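Local coordinates for uncharacterized protein (Bacteroides ovatus CL02T12C04, PDB 6PTM), which probably acts as an exo-carrageenase, a glycoside hydrolase of family GH42 that releases sugars from the ends of carrageenan chains, at residues A47-I58 / E71-M82; R140-T148 / S746-S754. All blocks are in the same frame, centred on the assembly; numbering follows the deposited sequence.

Contact 1: A47-I58 / E71-M82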
loop_
_atom_site.group_PDB
_atom_site.type_symbol
_atom_site.label_atom_id
_atom_site.label_comp_id
_atom_site.label_asym_id
_atom_site.label_seq_id
_atom_site.Cartn_x
_atom_site.Cartn_y
_atom_site.Cartn_z
ATOM N N ALA A 47 -15.615 -26.143 -21.429
ATOM C CA ALA A 47 -15.601 -24.740 -20.963
ATOM C C ALA A 47 -16.645 -23.927 -21.732
ATOM O O ALA A 47 -17.389 -23.210 -21.036
ATOM C CB ALA A 47 -14.231 -24.124 -21.076
ATOM N N SER A 48 -16.701 -24.015 -23.075
ATOM C CA SER A 48 -17.693 -23.271 -23.905
ATOM C C SER A 48 -19.105 -23.625 -23.451
ATOM O O SER A 48 -19.904 -22.730 -23.418
ATOM C CB SER A 48 -17.591 -23.540 -25.382
ATOM O OG SER A 48 -16.253 -23.414 -25.781
ATOM N N GLY A 49 -19.380 -24.902 -23.186
ATOM C CA GLY A 49 -20.657 -25.391 -22.628
ATOM C C GLY A 49 -21.062 -24.678 -21.338
ATOM O O GLY A 49 -22.172 -24.152 -21.286
ATOM N N LYS A 50 -20.202 -24.655 -20.319
ATOM C CA LYS A 50 -20.469 -23.974 -19.014
ATOM C C LYS A 50 -20.672 -22.471 -19.200
ATOM O O LYS A 50 -21.556 -21.895 -18.528
ATOM C CB LYS A 50 -19.310 -24.225 -18.055
ATOM C CG LYS A 50 -19.130 -25.678 -17.668
ATOM C CD LYS A 50 -20.303 -26.190 -16.886
ATOM C CE LYS A 50 -20.078 -27.630 -16.502
ATOM N NZ LYS A 50 -20.929 -28.001 -15.356
ATOM N N ILE A 51 -19.899 -21.860 -20.100
ATOM C CA ILE A 51 -20.025 -20.415 -20.400
ATOM C C ILE A 51 -21.425 -20.150 -20.952
ATOM O O ILE A 51 -22.104 -19.181 -20.482
ATOM C CB ILE A 51 -18.924 -19.986 -21.377
ATOM C CG1 ILE A 51 -17.557 -20.028 -20.697
ATOM C CG2 ILE A 51 -19.235 -18.629 -21.964
ATOM C CD1 ILE A 51 -16.398 -19.682 -21.628
ATOM N N ASN A 52 -21.850 -20.935 -21.948
ATOM C CA ASN A 52 -23.205 -20.762 -22.543
ATOM C C ASN A 52 -24.254 -20.958 -21.443
ATOM O O ASN A 52 -25.250 -20.265 -21.457
ATOM C CB ASN A 52 -23.442 -21.716 -23.718
ATOM C CG ASN A 52 -22.526 -21.460 -24.903
ATOM O OD1 ASN A 52 -21.993 -20.359 -25.085
ATOM N ND2 ASN A 52 -22.327 -22.474 -25.733
ATOM N N GLU A 53 -24.037 -21.884 -20.518
ATOM C CA GLU A 53 -25.017 -22.202 -19.450
ATOM C C GLU A 53 -25.130 -20.968 -18.541
ATOM O O GLU A 53 -26.270 -20.479 -18.329
ATOM C CB GLU A 53 -24.572 -23.470 -18.726
ATOM C CG GLU A 53 -25.658 -24.125 -17.876
ATOM C CD GLU A 53 -25.169 -25.220 -16.945
ATOM O OE1 GLU A 53 -24.201 -25.888 -17.293
ATOM O OE2 GLU A 53 -25.757 -25.390 -15.861
ATOM N N LEU A 54 -23.994 -20.437 -18.066
ATOM C CA LEU A 54 -23.999 -19.221 -17.214
ATOM C C LEU A 54 -24.648 -18.057 -17.954
ATOM O O LEU A 54 -25.422 -17.344 -17.313
ATOM C CB LEU A 54 -22.593 -18.829 -16.758
ATOM C CG LEU A 54 -22.594 -17.627 -15.812
ATOM C CD1 LEU A 54 -23.498 -17.875 -14.606
ATOM C CD2 LEU A 54 -21.182 -17.272 -15.371
ATOM N N ARG A 55 -24.371 -17.880 -19.253
ATOM C CA ARG A 55 -24.936 -16.760 -20.054
ATOM C C ARG A 55 -26.470 -16.834 -20.070
ATOM O O ARG A 55 -27.109 -15.777 -19.930
ATOM C CB ARG A 55 -24.422 -16.747 -21.500
ATOM C CG ARG A 55 -24.927 -15.564 -22.310
ATOM C CD ARG A 55 -24.487 -15.610 -23.764
ATOM N NE ARG A 55 -23.048 -15.327 -23.797
ATOM C CZ ARG A 55 -22.083 -16.213 -24.007
ATOM N NH1 ARG A 55 -22.371 -17.471 -24.294
ATOM N NH2 ARG A 55 -20.813 -15.823 -23.984
ATOM N N LYS A 56 -27.061 -18.018 -20.225
ATOM C CA LYS A 56 -28.544 -18.131 -20.199
ATOM C C LYS A 56 -29.052 -17.913 -18.765
ATOM O O LYS A 56 -30.101 -17.305 -18.603
ATOM C CB LYS A 56 -28.998 -19.494 -20.721
ATOM C CG LYS A 56 -28.339 -19.913 -22.023
ATOM C CD LYS A 56 -29.289 -20.519 -23.002
ATOM C CE LYS A 56 -29.997 -21.732 -22.444
ATOM N NZ LYS A 56 -29.282 -22.975 -22.806
ATOM N N LEU A 57 -28.356 -18.409 -17.748
ATOM C CA LEU A 57 -28.825 -18.276 -16.341
ATOM C C LEU A 57 -28.827 -16.794 -15.971
ATOM O O LEU A 57 -29.774 -16.333 -15.316
ATOM C CB LEU A 57 -27.918 -19.079 -15.405
ATOM C CG LEU A 57 -28.422 -19.183 -13.969
ATOM C CD1 LEU A 57 -29.717 -19.984 -13.917
ATOM C CD2 LEU A 57 -27.365 -19.839 -13.093
ATOM N N ILE A 58 -27.826 -16.051 -16.435
ATOM C CA ILE A 58 -27.777 -14.583 -16.223
ATOM C C ILE A 58 -29.024 -13.933 -16.833
ATOM O O ILE A 58 -29.648 -13.096 -16.156
ATOM C CB ILE A 58 -26.467 -13.981 -16.766
ATOM C CG1 ILE A 58 -25.307 -14.337 -15.827
ATOM C CG2 ILE A 58 -26.617 -12.479 -16.990
ATOM C CD1 ILE A 58 -23.949 -14.085 -16.429
ATOM N N GLU A 71 -21.807 -12.307 -11.784
ATOM C CA GLU A 71 -21.789 -13.405 -12.783
ATOM C C GLU A 71 -21.412 -12.847 -14.162
ATOM O O GLU A 71 -20.661 -13.536 -14.900
ATOM C CB GLU A 71 -23.112 -14.156 -12.767
ATOM C CG GLU A 71 -23.323 -14.993 -11.515
ATOM C CD GLU A 71 -23.858 -14.197 -10.335
ATOM O OE1 GLU A 71 -24.351 -13.062 -10.561
ATOM O OE2 GLU A 71 -23.777 -14.714 -9.194
ATOM N N GLU A 72 -21.884 -11.659 -14.521
ATOM C CA GLU A 72 -21.470 -11.012 -15.795
ATOM C C GLU A 72 -19.968 -10.749 -15.808
ATOM O O GLU A 72 -19.340 -10.858 -16.892
ATOM C CB GLU A 72 -22.188 -9.689 -16.015
ATOM C CG GLU A 72 -23.661 -9.857 -16.326
ATOM C CD GLU A 72 -24.361 -8.512 -16.306
ATOM O OE1 GLU A 72 -23.769 -7.569 -16.839
ATOM O OE2 GLU A 72 -25.404 -8.386 -15.680
ATOM N N THR A 73 -19.397 -10.386 -14.658
ATOM C CA THR A 73 -17.940 -10.150 -14.527
ATOM C C THR A 73 -17.218 -11.473 -14.764
ATOM O O THR A 73 -16.230 -11.493 -15.526
ATOM C CB THR A 73 -17.586 -9.520 -13.175
ATOM O OG1 THR A 73 -18.251 -8.257 -13.107
ATOM C CG2 THR A 73 -16.095 -9.363 -12.996
ATOM N N ALA A 74 -17.667 -12.545 -14.115
ATOM C CA ALA A 74 -17.098 -13.905 -14.283
ATOM C C ALA A 74 -17.240 -14.367 -15.748
ATOM O O ALA A 74 -16.273 -14.954 -16.295
ATOM C CB ALA A 74 -17.780 -14.874 -13.331
ATOM N N LEU A 75 -18.428 -14.195 -16.330
ATOM C CA LEU A 75 -18.707 -14.587 -17.742
ATOM C C LEU A 75 -17.720 -13.846 -18.650
ATOM O O LEU A 75 -17.130 -14.476 -19.531
ATOM C CB LEU A 75 -20.146 -14.224 -18.117
ATOM C CG LEU A 75 -20.549 -14.622 -19.536
ATOM C CD1 LEU A 75 -20.567 -16.134 -19.670
ATOM C CD2 LEU A 75 -21.908 -14.083 -19.909
ATOM N N ARG A 76 -17.573 -12.537 -18.482
ATOM C CA ARG A 76 -16.656 -11.739 -19.328
ATOM C C ARG A 76 -15.222 -12.233 -19.135
ATOM O O ARG A 76 -14.473 -12.343 -20.133
ATOM C CB ARG A 76 -16.775 -10.242 -19.047
ATOM C CG ARG A 76 -15.832 -9.399 -19.892
ATOM C CD ARG A 76 -15.993 -9.616 -21.388
ATOM N NE ARG A 76 -17.359 -9.332 -21.821
ATOM C CZ ARG A 76 -17.877 -8.111 -21.959
ATOM N NH1 ARG A 76 -17.176 -7.017 -21.702
ATOM N NH2 ARG A 76 -19.130 -7.988 -22.359
ATOM N N THR A 77 -14.830 -12.508 -17.898
ATOM C CA THR A 77 -13.482 -13.036 -17.645
ATOM C C THR A 77 -13.290 -14.320 -18.458
ATOM O O THR A 77 -12.206 -14.543 -19.046
ATOM C CB THR A 77 -13.239 -13.295 -16.162
ATOM O OG1 THR A 77 -13.477 -12.106 -15.403
ATOM C CG2 THR A 77 -11.822 -13.771 -15.956
ATOM N N ALA A 78 -14.291 -15.180 -18.432
ATOM C CA ALA A 78 -14.242 -16.495 -19.084
ATOM C C ALA A 78 -14.116 -16.268 -20.591
ATOM O O ALA A 78 -13.186 -16.851 -21.204
ATOM C CB ALA A 78 -15.460 -17.290 -18.697
ATOM N N GLU A 79 -14.949 -15.385 -21.156
ATOM C CA GLU A 79 -14.932 -15.077 -22.617
ATOM C C GLU A 79 -13.540 -14.603 -23.006
ATOM O O GLU A 79 -13.042 -15.054 -24.011
ATOM C CB GLU A 79 -15.959 -14.012 -22.979
ATOM C CG GLU A 79 -17.363 -14.520 -22.831
ATOM C CD GLU A 79 -18.377 -13.405 -22.894
ATOM O OE1 GLU A 79 -17.996 -12.253 -22.756
ATOM O OE2 GLU A 79 -19.539 -13.721 -23.009
ATOM N N ILE A 80 -12.911 -13.765 -22.183
ATOM C CA ILE A 80 -11.568 -13.205 -22.500
ATOM C C ILE A 80 -10.534 -14.336 -22.468
ATOM O O ILE A 80 -9.725 -14.419 -23.394
ATOM C CB ILE A 80 -11.201 -12.053 -21.548
ATOM C CG1 ILE A 80 -12.083 -10.823 -21.835
ATOM C CG2 ILE A 80 -9.717 -11.723 -21.654
ATOM C CD1 ILE A 80 -11.932 -9.709 -20.820
ATOM N N PHE A 81 -10.564 -15.169 -21.435
ATOM C CA PHE A 81 -9.486 -16.160 -21.205
ATOM C C PHE A 81 -9.679 -17.354 -22.129
ATOM O O PHE A 81 -8.723 -18.121 -22.256
ATOM C CB PHE A 81 -9.391 -16.586 -19.744
ATOM C CG PHE A 81 -8.453 -15.687 -18.979
ATOM C CD1 PHE A 81 -8.913 -14.516 -18.392
ATOM C CD2 PHE A 81 -7.106 -15.993 -18.896
ATOM C CE1 PHE A 81 -8.041 -13.707 -17.683
ATOM C CE2 PHE A 81 -6.235 -15.179 -18.195
ATOM C CZ PHE A 81 -6.704 -14.036 -17.601
ATOM N N MET A 82 -10.856 -17.531 -22.714
ATOM C CA MET A 82 -11.003 -18.590 -23.740
ATOM C C MET A 82 -10.117 -18.154 -24.914
ATOM O O MET A 82 -9.399 -19.003 -25.458
ATOM C CB MET A 82 -12.449 -18.798 -24.192
ATOM C CG MET A 82 -13.310 -19.505 -23.164
ATOM S SD MET A 82 -12.708 -21.173 -22.763
ATOM C CE MET A 82 -13.266 -22.038 -24.237
#
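R55 and E79 make the salt bridge between the two helices: R55 NH2 donates a hydrogen bond to E79 OE2 at 2.6 Å, with an N-H...O angle of 147°. The bond uses the anti lone pair of OE2, and guanidinium and carboxylate lie almost in one plane, 12° apart. The other oxygen, E79 OE1, takes NE of R76 from one turn back on its own helix at 3.1 Å, so the carboxylate is held by two arginines and probably stays ionised. Replacing E79 by alanine would probably leave R55 NH2 without its mate on the opposite helix and R76 NE without its acceptor on this one. R55 leaves its backbone with CG anti to N (chi1 -177°) and bends at chi3, and its CB and CG pass over L75 CD2. Helices 44-63 and 69-90 form an antiparallel hairpin, in which the axes of 47-58 and 71-82 approach to 10.2 Å, and L75 is a knob in the hole made by I51, L54, R55 and I58. Its CD1 meets I51 CG2 at 3.6 Å, while CD2 faces I58 CD1. I58 also packs on CB of E71, whose carboxylate turns away to R145. Toward the other end, I51 CD1 presses on M82 CG at 3.5 Å, a tight carbon pair, and also touches A78 CB. M82 is bent at chi2 and chi3, which brings SD to A47 CB at 3.7 Å.

Contact 2: R140-T148 / S746-S754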
loop_
_atom_site.group_PDB
_atom_site.type_symbol
_atom_site.label_atom_id
_atom_site.label_comp_id
_atom_site.label_asym_id
_atom_site.label_seq_id
_atom_site.Cartn_x
_atom_site.Cartn_y
_atom_site.Cartn_z
ATOM N N ARG A 140 -33.321 -18.866 -6.035
ATOM C CA ARG A 140 -34.237 -19.661 -5.174
ATOM C C ARG A 140 -34.422 -19.042 -3.800
ATOM O O ARG A 140 -34.990 -19.711 -2.974
ATOM C CB ARG A 140 -33.685 -21.068 -4.974
ATOM C CG ARG A 140 -33.716 -21.865 -6.267
ATOM C CD ARG A 140 -33.066 -23.237 -6.182
ATOM N NE ARG A 140 -32.839 -23.571 -7.579
ATOM C CZ ARG A 140 -33.725 -24.179 -8.377
ATOM N NH1 ARG A 140 -34.894 -24.587 -7.902
ATOM N NH2 ARG A 140 -33.426 -24.403 -9.646
ATOM N N GLY A 141 -33.848 -17.885 -3.523
ATOM C CA GLY A 141 -34.022 -17.221 -2.226
ATOM C C GLY A 141 -33.199 -17.854 -1.125
ATOM O O GLY A 141 -33.479 -17.528 0.032
ATOM N N GLU A 142 -32.185 -18.667 -1.445
ATOM C CA GLU A 142 -31.395 -19.434 -0.443
ATOM C C GLU A 142 -30.172 -18.631 0.034
ATOM O O GLU A 142 -29.661 -18.962 1.087
ATOM C CB GLU A 142 -30.910 -20.753 -1.030
ATOM C CG GLU A 142 -32.019 -21.729 -1.337
ATOM C CD GLU A 142 -31.593 -22.834 -2.301
ATOM O OE1 GLU A 142 -30.433 -22.794 -2.820
ATOM O OE2 GLU A 142 -32.434 -23.717 -2.577
ATOM N N LEU A 143 -29.663 -17.721 -0.802
ATOM C CA LEU A 143 -28.619 -16.722 -0.490
ATOM C C LEU A 143 -29.248 -15.353 -0.662
ATOM O O LEU A 143 -29.977 -15.151 -1.668
ATOM C CB LEU A 143 -27.425 -16.844 -1.439
ATOM C CG LEU A 143 -26.697 -18.188 -1.457
ATOM C CD1 LEU A 143 -25.575 -18.181 -2.498
ATOM C CD2 LEU A 143 -26.144 -18.557 -0.094
ATOM N N LYS A 144 -28.980 -14.459 0.267
ATOM C CA LYS A 144 -29.438 -13.058 0.139
ATOM C C LYS A 144 -28.318 -12.263 -0.536
ATOM O O LYS A 144 -27.207 -12.237 -0.010
ATOM C CB LYS A 144 -29.821 -12.518 1.520
ATOM C CG LYS A 144 -30.342 -11.078 1.524
ATOM C CD LYS A 144 -30.842 -10.604 2.882
ATOM C CE LYS A 144 -29.748 -10.556 3.924
ATOM N NZ LYS A 144 -29.036 -9.272 3.845
ATOM N N ARG A 145 -28.606 -11.634 -1.669
ATOM C CA ARG A 145 -27.632 -10.770 -2.383
ATOM C C ARG A 145 -27.855 -9.312 -2.011
ATOM O O ARG A 145 -28.880 -8.778 -2.326
ATOM C CB ARG A 145 -27.738 -10.929 -3.896
ATOM C CG ARG A 145 -26.777 -10.029 -4.656
ATOM C CD ARG A 145 -26.538 -10.587 -6.027
ATOM N NE ARG A 145 -25.745 -11.813 -5.983
ATOM C CZ ARG A 145 -25.377 -12.473 -7.072
ATOM N NH1 ARG A 145 -25.735 -12.017 -8.252
ATOM N NH2 ARG A 145 -24.613 -13.546 -7.006
ATOM N N LEU A 146 -26.865 -8.672 -1.406
ATOM C CA LEU A 146 -26.962 -7.244 -1.072
ATOM C C LEU A 146 -26.923 -6.439 -2.356
ATOM O O LEU A 146 -26.275 -6.858 -3.319
ATOM C CB LEU A 146 -25.796 -6.885 -0.164
ATOM C CG LEU A 146 -25.834 -7.560 1.198
ATOM C CD1 LEU A 146 -24.623 -7.147 2.016
ATOM C CD2 LEU A 146 -27.133 -7.224 1.926
ATOM N N PRO A 147 -27.576 -5.256 -2.363
ATOM C CA PRO A 147 -27.411 -4.310 -3.451
ATOM C C PRO A 147 -25.936 -3.940 -3.644
ATOM O O PRO A 147 -25.195 -3.759 -2.643
ATOM C CB PRO A 147 -28.188 -3.058 -2.996
ATOM C CG PRO A 147 -29.140 -3.544 -1.901
ATOM C CD PRO A 147 -28.441 -4.741 -1.274
ATOM N N THR A 148 -25.531 -3.743 -4.897
ATOM C CA THR A 148 -24.137 -3.370 -5.233
ATOM C C THR A 148 -24.182 -2.509 -6.489
ATOM O O THR A 148 -25.006 -2.762 -7.356
ATOM C CB THR A 148 -23.250 -4.623 -5.336
ATOM O OG1 THR A 148 -21.896 -4.193 -5.246
ATOM C CG2 THR A 148 -23.458 -5.404 -6.612
ATOM N N SER A 746 -25.017 -14.284 12.007
ATOM C CA SER A 746 -25.223 -14.526 10.564
ATOM C C SER A 746 -24.072 -13.911 9.752
ATOM O O SER A 746 -23.330 -13.032 10.235
ATOM C CB SER A 746 -26.597 -14.041 10.133
ATOM O OG SER A 746 -26.676 -12.643 10.269
ATOM N N GLU A 747 -23.960 -14.378 8.527
ATOM C CA GLU A 747 -23.039 -13.876 7.484
ATOM C C GLU A 747 -23.670 -12.644 6.834
ATOM O O GLU A 747 -24.753 -12.755 6.254
ATOM C CB GLU A 747 -22.808 -14.979 6.457
ATOM C CG GLU A 747 -22.091 -16.182 7.051
ATOM C CD GLU A 747 -21.640 -17.202 6.029
ATOM O OE1 GLU A 747 -22.063 -17.082 4.900
ATOM O OE2 GLU A 747 -20.872 -18.100 6.388
ATOM N N VAL A 748 -22.983 -11.513 6.882
ATOM C CA VAL A 748 -23.502 -10.248 6.275
ATOM C C VAL A 748 -23.727 -10.456 4.773
ATOM O O VAL A 748 -24.800 -10.099 4.260
ATOM C CB VAL A 748 -22.542 -9.085 6.566
ATOM C CG1 VAL A 748 -22.884 -7.843 5.739
ATOM C CG2 VAL A 748 -22.520 -8.802 8.053
ATOM N N LEU A 749 -22.797 -11.086 4.083
ATOM C CA LEU A 749 -22.831 -11.114 2.601
ATOM C C LEU A 749 -23.858 -12.136 2.095
ATOM O O LEU A 749 -24.291 -11.992 0.945
ATOM C CB LEU A 749 -21.422 -11.406 2.068
ATOM C CG LEU A 749 -20.374 -10.351 2.400
ATOM C CD1 LEU A 749 -18.988 -10.775 1.901
ATOM C CD2 LEU A 749 -20.758 -8.994 1.833
ATOM N N THR A 750 -24.210 -13.159 2.876
ATOM C CA THR A 750 -25.004 -14.306 2.364
ATOM C C THR A 750 -26.364 -14.346 3.052
ATOM O O THR A 750 -27.266 -14.946 2.463
ATOM C CB THR A 750 -24.326 -15.665 2.570
ATOM O OG1 THR A 750 -24.080 -15.920 3.958
ATOM C CG2 THR A 750 -23.044 -15.807 1.775
ATOM N N GLY A 751 -26.485 -13.725 4.232
ATOM C CA GLY A 751 -27.626 -13.907 5.126
ATOM C C GLY A 751 -27.660 -15.273 5.792
ATOM O O GLY A 751 -28.556 -15.464 6.585
ATOM N N LEU A 752 -26.727 -16.189 5.534
ATOM C CA LEU A 752 -26.773 -17.524 6.182
ATOM C C LEU A 752 -26.465 -17.419 7.679
ATOM O O LEU A 752 -25.593 -16.644 8.107
ATOM C CB LEU A 752 -25.786 -18.473 5.508
ATOM C CG LEU A 752 -26.071 -18.785 4.032
ATOM C CD1 LEU A 752 -24.864 -19.413 3.394
ATOM C CD2 LEU A 752 -27.297 -19.687 3.862
ATOM N N LYS A 753 -27.115 -18.279 8.443
ATOM C CA LYS A 753 -26.857 -18.484 9.878
ATOM C C LYS A 753 -25.410 -18.961 10.039
ATOM O O LYS A 753 -24.948 -19.799 9.252
ATOM C CB LYS A 753 -27.897 -19.474 10.389
ATOM C CG LYS A 753 -27.868 -19.760 11.879
ATOM C CD LYS A 753 -28.778 -20.934 12.231
ATOM C CE LYS A 753 -28.551 -21.490 13.622
ATOM N NZ LYS A 753 -29.833 -21.609 14.367
ATOM N N SER A 754 -24.711 -18.446 11.041
ATOM C CA SER A 754 -23.343 -18.891 11.400
ATOM C C SER A 754 -23.372 -19.351 12.851
ATOM O O SER A 754 -24.454 -19.478 13.386
ATOM C CB SER A 754 -22.326 -17.811 11.146
ATOM O OG SER A 754 -21.029 -18.365 11.001
HETATM O O HOH W 1 -26.785 -9.035 5.456
HETATM O O HOH W 2 -26.934 -10.792 2.442
HETATM O O HOH W 3 -24.364 -10.087 -1.192
#
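K144 and T750 join loop 140-148 to the turn after strand 742-747 by the one direct hydrogen bond between them: K144 N donates to T750 O at 2.8 Å, nearly straight at 168°. Close packing is found beside this bond. L143 CD2 meets L752 CD1 at 3.8 Å, the two leucines crossing obliquely, and L752 CD2 reaches the carbonyl oxygen of E142. Farther along the loop, L146 CD1 lies against V748 O and, more loosely, V748 CG1 and L749 CD2; residues S549 and V550 also border this leucine. The rest of the contact is wet. K144 O and L749 O face each other at 3.1 Å, two acceptors with no proton to share. The lysine chain starts with CG anti to N (chi1 -179°) and then curls at chi3 and chi4, carrying CE past G751 CA and NZ to two waters that both donate to V748 O, an indirect grip; one of the two also donates to K144 O. A third water bridges L146 N to L749 O. G751 has positive phi, and a CB on it would point at K144 CB and be tight there. The turn itself is braced by T750 OG1, which donates to E747 OE1 at 2.5 Å and accepts from L752 N at 3.1 Å, the bond that defines an ST turn, here in the loop leaving edge strand 742-747 of the C-terminal antiparallel sheet.

In the fold
Contacts 1 and 2 have centres about 23 Å apart, on the same side of the chain's centre, and a salt bridge connects them directly: E71 OE2 of contact 1 to R145 NH2 of contact 2, at 2.6 Å. R145 points away from the 746-754 segment, so one short loop serves both partners, the loop meeting the turn that follows an edge strand of the C-terminal sheet, and its arginine the helical hairpin. Helix 109-139 leads into that loop and also packs against L54 and A74 of contact 1. Contact 1 joins neighbours in sequence, whereas contact 2 brings together segments 598 residues apart. The centres of both lie about 30 Å or more from the centre of the chain.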